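Local coordinates for 4-hydroxy-tetrahydrodipicolinate synthase (Thermotoga maritima, PDB 1O5K), which probably catalyses the condensation of (S)-aspartate-beta-semialdehyde with pyruvate to 4-hydroxy-tetrahydrodipicolinate, a step of lysine biosynthesis, at residues Val220-Val224 with Val267-Leu271; Val186-Lys190 with Ala212-Gly216; Leu254-Val260 with Leu295-Leu300. All coordinates share one frame. Residue numbers count along the deposited sequence, not the author numbering.

Interaction 1 of 3, residues Val220-Val224 with Val267-Leu271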
loop_
_atom_site.group_PDB
_atom_site.type_symbol
_atom_site.label_atom_id
_atom_site.label_comp_id
_atom_site.label_asym_id
_atom_site.label_seq_id
_atom_site.Cartn_x
_atom_site.Cartn_y
_atom_site.Cartn_z
ATOM N N VAL A 220 -5.714 -19.507 14.859
ATOM C CA VAL A 220 -4.803 -20.520 14.248
ATOM C C VAL A 220 -3.827 -21.056 15.326
ATOM O O VAL A 220 -3.574 -22.268 15.468
ATOM C CB VAL A 220 -4.043 -19.868 13.154
ATOM C CG1 VAL A 220 -2.903 -20.762 12.635
ATOM C CG2 VAL A 220 -5.001 -19.497 11.976
ATOM N N VAL A 221 -3.259 -20.129 16.087
ATOM C CA VAL A 221 -2.291 -20.464 17.132
ATOM C C VAL A 221 -2.811 -21.465 18.146
ATOM O O VAL A 221 -2.031 -22.256 18.684
ATOM C CB VAL A 221 -1.789 -19.166 17.906
ATOM C CG1 VAL A 221 -0.835 -19.574 18.985
ATOM C CG2 VAL A 221 -1.067 -18.171 16.977
ATOM N N SER A 222 -4.102 -21.398 18.487
ATOM C CA SER A 222 -4.652 -22.353 19.397
ATOM C C SER A 222 -4.573 -23.813 18.947
ATOM O O SER A 222 -4.769 -24.705 19.781
ATOM C CB SER A 222 -6.110 -22.024 19.729
ATOM O OG SER A 222 -6.947 -22.037 18.574
ATOM N N ASN A 223 -4.307 -24.089 17.659
ATOM C CA ASN A 223 -4.045 -25.473 17.266
ATOM C C ASN A 223 -2.892 -26.072 18.063
ATOM O O ASN A 223 -2.917 -27.248 18.425
ATOM C CB ASN A 223 -3.700 -25.555 15.788
ATOM C CG ASN A 223 -4.931 -25.574 14.881
ATOM O OD1 ASN A 223 -5.505 -26.646 14.604
ATOM N ND2 ASN A 223 -5.307 -24.389 14.361
ATOM N N VAL A 224 -1.864 -25.263 18.312
ATOM C CA VAL A 224 -0.686 -25.733 19.014
ATOM C C VAL A 224 -0.613 -25.286 20.444
ATOM O O VAL A 224 -0.090 -26.020 21.286
ATOM C CB VAL A 224 0.635 -25.367 18.284
ATOM C CG1 VAL A 224 0.658 -26.016 16.876
ATOM C CG2 VAL A 224 0.832 -23.897 18.191
ATOM N N VAL A 267 1.536 -23.981 10.476
ATOM C CA VAL A 267 0.851 -24.672 11.612
ATOM C C VAL A 267 0.848 -26.215 11.444
ATOM O O VAL A 267 1.067 -26.969 12.430
ATOM C CB VAL A 267 -0.537 -24.065 11.899
ATOM C CG1 VAL A 267 -1.562 -24.439 10.846
ATOM C CG2 VAL A 267 -1.027 -24.500 13.285
ATOM N N LYS A 268 0.729 -26.701 10.212
ATOM C CA LYS A 268 0.822 -28.139 9.981
ATOM C C LYS A 268 2.233 -28.636 10.277
ATOM O O LYS A 268 2.377 -29.679 10.871
ATOM C CB LYS A 268 0.343 -28.557 8.586
ATOM C CG LYS A 268 -1.176 -28.574 8.460
ATOM C CD LYS A 268 -1.660 -29.192 7.173
ATOM C CE LYS A 268 -2.884 -30.020 7.402
ATOM N NZ LYS A 268 -3.418 -30.674 6.207
ATOM N N ALA A 269 3.263 -27.873 9.893
ATOM C CA ALA A 269 4.661 -28.288 10.202
ATOM C C ALA A 269 4.893 -28.327 11.729
ATOM O O ALA A 269 5.503 -29.240 12.242
ATOM C CB ALA A 269 5.681 -27.411 9.481
ATOM N N ALA A 270 4.331 -27.352 12.434
ATOM C CA ALA A 270 4.344 -27.282 13.887
ATOM C C ALA A 270 3.637 -28.491 14.549
ATOM O O ALA A 270 4.190 -29.147 15.447
ATOM C CB ALA A 270 3.702 -25.934 14.349
ATOM N N LEU A 271 2.422 -28.799 14.099
ATOM C CA LEU A 271 1.680 -29.970 14.609
ATOM C C LEU A 271 2.439 -31.265 14.350
ATOM O O LEU A 271 2.470 -32.198 15.206
ATOM C CB LEU A 271 0.287 -29.998 14.001
ATOM C CG LEU A 271 -0.610 -28.892 14.625
ATOM C CD1 LEU A 271 -1.838 -28.741 13.761
ATOM C CD2 LEU A 271 -1.007 -29.244 16.007
#
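In a TIM barrel the active site lies at the C-terminal ends of the strands; here one of the loops at that end, V220-V224 after strand 216-219, leans on helix 265-273 of the C-terminal helical region. V267 and V224 bury the largest areas. Both point their CA-to-CB bonds at the opposing segment, and V267 CG2 lies 4.2 Å from V224 CG1, 3.8 Å from N223 CB and 4.0 Å from V220 O, so that this one methyl touches three residues of the turn. V224 CG1 also reaches A270 CB at 4.0 Å; V267 and A270, about one helical turn apart, lie on the face turned to the loop. No hydrogen bond crosses between the segments; polarity is handled within the turn and beyond it. N223 ND2 donates to V220 O at 3.0 Å and also bonds A20 O, while N223 OD1 accepts from V22 N, tying the turn to the end of strand 16-20. V220 packs on T56, a predicted pyruvate-binding residue, so the contact borders the probable substrate pocket. L271 completes the packing with its CD2 3.7 Å from V224 CG1 and 3.7 Å from the backbone O of N223.

Interaction 2 of 3, residues Val186-Lys190 with Ala212-Gly216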
loop_
_atom_site.group_PDB
_atom_site.type_symbol
_atom_site.label_atom_id
_atom_site.label_comp_id
_atom_site.label_asym_id
_atom_site.label_seq_id
_atom_site.Cartn_x
_atom_site.Cartn_y
_atom_site.Cartn_z
ATOM N N VAL A 186 -16.196 -3.319 15.775
ATOM C CA VAL A 186 -16.724 -3.553 17.107
ATOM C C VAL A 186 -17.756 -2.486 17.476
ATOM O O VAL A 186 -18.853 -2.813 17.882
ATOM C CB VAL A 186 -15.652 -3.604 18.185
ATOM C CG1 VAL A 186 -16.325 -3.732 19.571
ATOM C CG2 VAL A 186 -14.741 -4.787 17.946
ATOM N N SER A 187 -17.393 -1.204 17.349
ATOM C CA SER A 187 -18.254 -0.088 17.795
ATOM C C SER A 187 -19.579 -0.090 17.026
ATOM O O SER A 187 -20.669 -0.010 17.606
ATOM C CB SER A 187 -17.542 1.244 17.517
ATOM O OG SER A 187 -18.437 2.325 17.821
ATOM N N LEU A 188 -19.494 -0.170 15.702
ATOM C CA LEU A 188 -20.703 0.088 14.919
ATOM C C LEU A 188 -21.644 -1.105 14.958
ATOM O O LEU A 188 -22.862 -0.922 14.975
ATOM C CB LEU A 188 -20.344 0.424 13.500
ATOM C CG LEU A 188 -19.727 1.794 13.218
ATOM C CD1 LEU A 188 -19.676 1.988 11.730
ATOM C CD2 LEU A 188 -20.532 2.957 13.876
ATOM N N THR A 189 -21.100 -2.341 14.915
ATOM C CA THR A 189 -21.985 -3.528 14.939
ATOM C C THR A 189 -22.743 -3.640 16.284
ATOM O O THR A 189 -23.944 -3.927 16.314
ATOM C CB THR A 189 -21.276 -4.848 14.604
ATOM O OG1 THR A 189 -20.224 -5.099 15.545
ATOM C CG2 THR A 189 -20.608 -4.837 13.212
ATOM N N LYS A 190 -22.054 -3.353 17.392
ATOM C CA LYS A 190 -22.652 -3.492 18.697
ATOM C C LYS A 190 -23.595 -2.384 18.981
ATOM O O LYS A 190 -24.530 -2.542 19.753
ATOM C CB LYS A 190 -21.578 -3.585 19.784
ATOM C CG LYS A 190 -20.924 -4.966 19.731
ATOM C CD LYS A 190 -19.833 -5.206 20.755
ATOM C CE LYS A 190 -19.119 -6.564 20.528
ATOM N NZ LYS A 190 -19.927 -7.783 20.963
ATOM N N ALA A 212 -10.796 -3.255 22.279
ATOM C CA ALA A 212 -11.821 -2.527 21.499
ATOM C C ALA A 212 -13.249 -2.856 21.944
ATOM O O ALA A 212 -14.207 -2.165 21.579
ATOM C CB ALA A 212 -11.658 -2.890 20.006
ATOM N N GLY A 213 -13.361 -3.963 22.662
ATOM C CA GLY A 213 -14.594 -4.470 23.235
ATOM C C GLY A 213 -15.205 -5.681 22.560
ATOM O O GLY A 213 -16.408 -5.938 22.719
ATOM N N GLY A 214 -14.388 -6.444 21.819
ATOM C CA GLY A 214 -14.807 -7.646 21.140
ATOM C C GLY A 214 -14.826 -8.865 22.043
ATOM O O GLY A 214 -14.654 -8.764 23.266
ATOM N N ASP A 215 -15.062 -10.010 21.416
ATOM C CA ASP A 215 -15.489 -11.213 22.093
ATOM C C ASP A 215 -14.522 -12.419 22.115
ATOM O O ASP A 215 -14.855 -13.469 22.655
ATOM C CB ASP A 215 -16.854 -11.629 21.553
ATOM C CG ASP A 215 -17.847 -10.555 21.775
ATOM O OD1 ASP A 215 -18.198 -9.842 20.820
ATOM O OD2 ASP A 215 -18.193 -10.258 22.921
ATOM N N GLY A 216 -13.319 -12.236 21.584
ATOM C CA GLY A 216 -12.367 -13.299 21.527
ATOM C C GLY A 216 -11.724 -13.441 20.174
ATOM O O GLY A 216 -11.476 -12.461 19.468
#
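A salt bridge, also a hydrogen bond, leads this contact: K190 NZ donates to D215 OD1 at 2.7 Å. Neither charge depends on the other alone. K190 NZ also bonds F196 O, while D215 accepts from V198 N through OD1 and forms a second salt bridge with R15 through OD2, so that the carboxylate gathers several parts of the chain. The lysine reaches its partner by lying along the turn, with K190 CE 3.5 Å from G213 O. The turn is a Schellman motif ending helix 206-212, in which G213 takes the positive phi of 106°, backbone angles at which a side chain would collide with the carbonyl O of A212. One helical turn before K190, V186 buries the largest area of any residue here. V186 CG1 comes within 3.3 Å of A212 O and 3.7 Å of G213 C, and V186 CG2 lies 4.2 Å from A212 CB. A212 O accepts a hydrogen bond from R249 of the second subunit, placing this edge at the subunit interface. The contact joins helix 179-192 to the link between helix 206-212 and strand 216-219, at the N-terminal end of that strand, with helix 156-165 packing against L188 and T189.

Interaction 3 of 3, residues Leu254-Val260 with Leu295-Leu300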
loop_
_atom_site.group_PDB
_atom_site.type_symbol
_atom_site.label_atom_id
_atom_site.label_comp_id
_atom_site.label_asym_id
_atom_site.label_seq_id
_atom_site.Cartn_x
_atom_site.Cartn_y
_atom_site.Cartn_z
ATOM N N LEU A 254 5.508 -17.015 18.377
ATOM C CA LEU A 254 4.749 -18.106 17.807
ATOM C C LEU A 254 3.714 -17.565 16.863
ATOM O O LEU A 254 3.513 -18.103 15.782
ATOM C CB LEU A 254 4.151 -18.978 18.925
ATOM C CG LEU A 254 3.381 -20.208 18.484
ATOM C CD1 LEU A 254 4.257 -21.110 17.624
ATOM C CD2 LEU A 254 2.910 -20.935 19.669
ATOM N N MET A 255 3.022 -16.502 17.261
ATOM C CA MET A 255 2.032 -15.889 16.395
ATOM C C MET A 255 2.644 -15.518 15.058
ATOM O O MET A 255 2.068 -15.808 14.013
ATOM C CB MET A 255 1.426 -14.672 17.079
ATOM C CG MET A 255 0.501 -15.040 18.207
ATOM S SD MET A 255 -0.122 -13.501 18.985
ATOM C CE MET A 255 -1.193 -14.190 20.258
ATOM N N LYS A 256 3.834 -14.927 15.087
ATOM C CA LYS A 256 4.500 -14.497 13.858
ATOM C C LYS A 256 5.017 -15.688 13.038
ATOM O O LYS A 256 4.853 -15.727 11.808
ATOM C CB LYS A 256 5.650 -13.543 14.179
ATOM C CG LYS A 256 5.124 -12.307 14.927
ATOM C CD LYS A 256 4.101 -11.490 14.082
ATOM C CE LYS A 256 3.211 -10.594 14.937
ATOM N NZ LYS A 256 2.706 -9.355 14.201
ATOM N N ALA A 257 5.616 -16.661 13.726
ATOM C CA ALA A 257 6.193 -17.805 13.043
ATOM C C ALA A 257 5.154 -18.592 12.261
ATOM O O ALA A 257 5.487 -19.211 11.221
ATOM C CB ALA A 257 6.912 -18.707 14.018
ATOM N N LEU A 258 3.911 -18.625 12.763
ATOM C CA LEU A 258 2.880 -19.420 12.128
ATOM C C LEU A 258 2.383 -18.793 10.814
ATOM O O LEU A 258 1.593 -19.364 10.098
ATOM C CB LEU A 258 1.726 -19.678 13.150
ATOM C CG LEU A 258 2.089 -20.672 14.235
ATOM C CD1 LEU A 258 0.947 -20.823 15.216
ATOM C CD2 LEU A 258 2.465 -22.089 13.652
ATOM N N PHE A 259 2.888 -17.619 10.476
ATOM C CA PHE A 259 2.547 -16.985 9.236
ATOM C C PHE A 259 3.721 -16.568 8.380
ATOM O O PHE A 259 3.557 -15.799 7.459
ATOM C CB PHE A 259 1.609 -15.811 9.555
ATOM C CG PHE A 259 0.365 -16.257 10.189
ATOM C CD1 PHE A 259 -0.724 -16.564 9.412
ATOM C CD2 PHE A 259 0.293 -16.432 11.566
ATOM C CE1 PHE A 259 -1.919 -17.015 10.009
ATOM C CE2 PHE A 259 -0.881 -16.872 12.157
ATOM C CZ PHE A 259 -1.980 -17.162 11.362
ATOM N N VAL A 260 4.894 -17.154 8.608
ATOM C CA VAL A 260 6.034 -16.842 7.734
ATOM C C VAL A 260 5.827 -17.412 6.324
ATOM O O VAL A 260 6.466 -16.962 5.390
ATOM C CB VAL A 260 7.384 -17.260 8.338
ATOM C CG1 VAL A 260 7.664 -16.458 9.594
ATOM C CG2 VAL A 260 7.425 -18.756 8.677
ATOM N N LEU A 295 12.690 -22.622 12.379
ATOM C CA LEU A 295 12.158 -21.505 13.184
ATOM C C LEU A 295 11.061 -22.012 14.116
ATOM O O LEU A 295 11.055 -21.756 15.314
ATOM C CB LEU A 295 11.598 -20.415 12.267
ATOM C CG LEU A 295 10.729 -19.324 12.918
ATOM C CD1 LEU A 295 11.597 -18.532 13.862
ATOM C CD2 LEU A 295 10.117 -18.421 11.872
ATOM N N LEU A 296 10.093 -22.708 13.550
ATOM C CA LEU A 296 9.049 -23.270 14.384
ATOM C C LEU A 296 9.649 -24.140 15.524
ATOM O O LEU A 296 9.222 -24.021 16.678
ATOM C CB LEU A 296 8.093 -24.084 13.538
ATOM C CG LEU A 296 7.264 -23.245 12.571
ATOM C CD1 LEU A 296 6.674 -24.234 11.574
ATOM C CD2 LEU A 296 6.198 -22.441 13.324
ATOM N N ARG A 297 10.627 -25.000 15.216
ATOM C CA ARG A 297 11.173 -25.905 16.226
ATOM C C ARG A 297 11.715 -25.082 17.409
ATOM O O ARG A 297 11.457 -25.384 18.601
ATOM C CB ARG A 297 12.277 -26.800 15.632
ATOM C CG ARG A 297 12.586 -27.978 16.505
ATOM C CD ARG A 297 13.738 -28.847 16.081
ATOM N NE ARG A 297 13.389 -29.761 14.995
ATOM C CZ ARG A 297 13.661 -29.553 13.722
ATOM N NH1 ARG A 297 14.294 -28.456 13.319
ATOM N NH2 ARG A 297 13.293 -30.463 12.829
ATOM N N ASN A 298 12.414 -24.005 17.071
ATOM C CA ASN A 298 13.012 -23.119 18.072
ATOM C C ASN A 298 11.983 -22.392 18.909
ATOM O O ASN A 298 12.069 -22.362 20.127
ATOM C CB ASN A 298 13.907 -22.094 17.382
ATOM C CG ASN A 298 15.242 -22.701 16.929
ATOM O OD1 ASN A 298 15.675 -23.740 17.442
ATOM N ND2 ASN A 298 15.867 -22.078 15.925
ATOM N N VAL A 299 11.020 -21.801 18.232
ATOM C CA VAL A 299 9.944 -21.070 18.872
ATOM C C VAL A 299 9.078 -22.005 19.714
ATOM O O VAL A 299 8.667 -21.637 20.829
ATOM C CB VAL A 299 9.083 -20.330 17.810
ATOM C CG1 VAL A 299 7.778 -19.893 18.381
ATOM C CG2 VAL A 299 9.829 -19.094 17.265
ATOM N N LEU A 300 8.781 -23.202 19.201
ATOM C CA LEU A 300 7.986 -24.153 19.986
ATOM C C LEU A 300 8.714 -24.527 21.285
ATOM O O LEU A 300 8.094 -24.549 22.360
ATOM C CB LEU A 300 7.583 -25.381 19.186
ATOM C CG LEU A 300 6.586 -25.132 18.050
ATOM C CD1 LEU A 300 6.505 -26.429 17.249
ATOM C CD2 LEU A 300 5.220 -24.728 18.626
#
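Two helices run past each other in opposite senses here, the CA atoms of L254 and V299 lying 6.1 Å apart and those of A257 and L296 6.3 Å. At A257 the small side chain lets the helices come close, while L254 turns its CA-to-CB bond sideways. The pair belongs to the C-terminal helical region that DapA-family enzymes append to their TIM barrel. Helix 241-257 ends within the contact: L258 N still bonds L254 O at 3.1 Å, and, overlapping this bond, a type I beta turn from A257 to V260 leads the chain away, its V260 N to A257 O bond weak at 3.4 Å. Segment 295-300, within helix 290-302, stays helical throughout. The interface is wholly apolar, with no hydrogen bond across it. A257 CB, pointing toward the other helix, stands 3.9 Å from L295 CD2, 3.9 Å from L296 CD2 and 4.4 Å from V299 CG2, a methyl set among three branched side chains. One turn earlier, L254 meets V299 CG1 through its CA at 3.6 Å, and its CD1 lies 3.9 Å from L300 CD2. L258, which also packs on V267 and A270 of helix 265-273, brings its CD2 to 3.8 Å from L296 CD2, so that this residue, just past helix 241-257, joins helices 265-273 and 290-302. At the more exposed border V260 CG1 lies 3.9 Å from L295 CD2.

In the fold
Interactions 1 and 3 form one continuous apolar region. Their centres lie about 9 Å apart, their segments alternate along the chain, and they touch directly, L258 CD2 lying 3.7 Å from V267 CA. Interaction 1 is fully buried and joins the barrel to the added helices; interaction 3 joins two of those helices and runs out to a more exposed border. Interaction 2 stands apart, its centre about 27 Å from that of interaction 1 and about 29 Å from that of interaction 3, and it belongs to the barrel itself. Although buried too, it combines a salt bridge with the packing of V186. Strand 216-219 connects these settings, with interaction 2 at its start and interaction 1 just beyond its end.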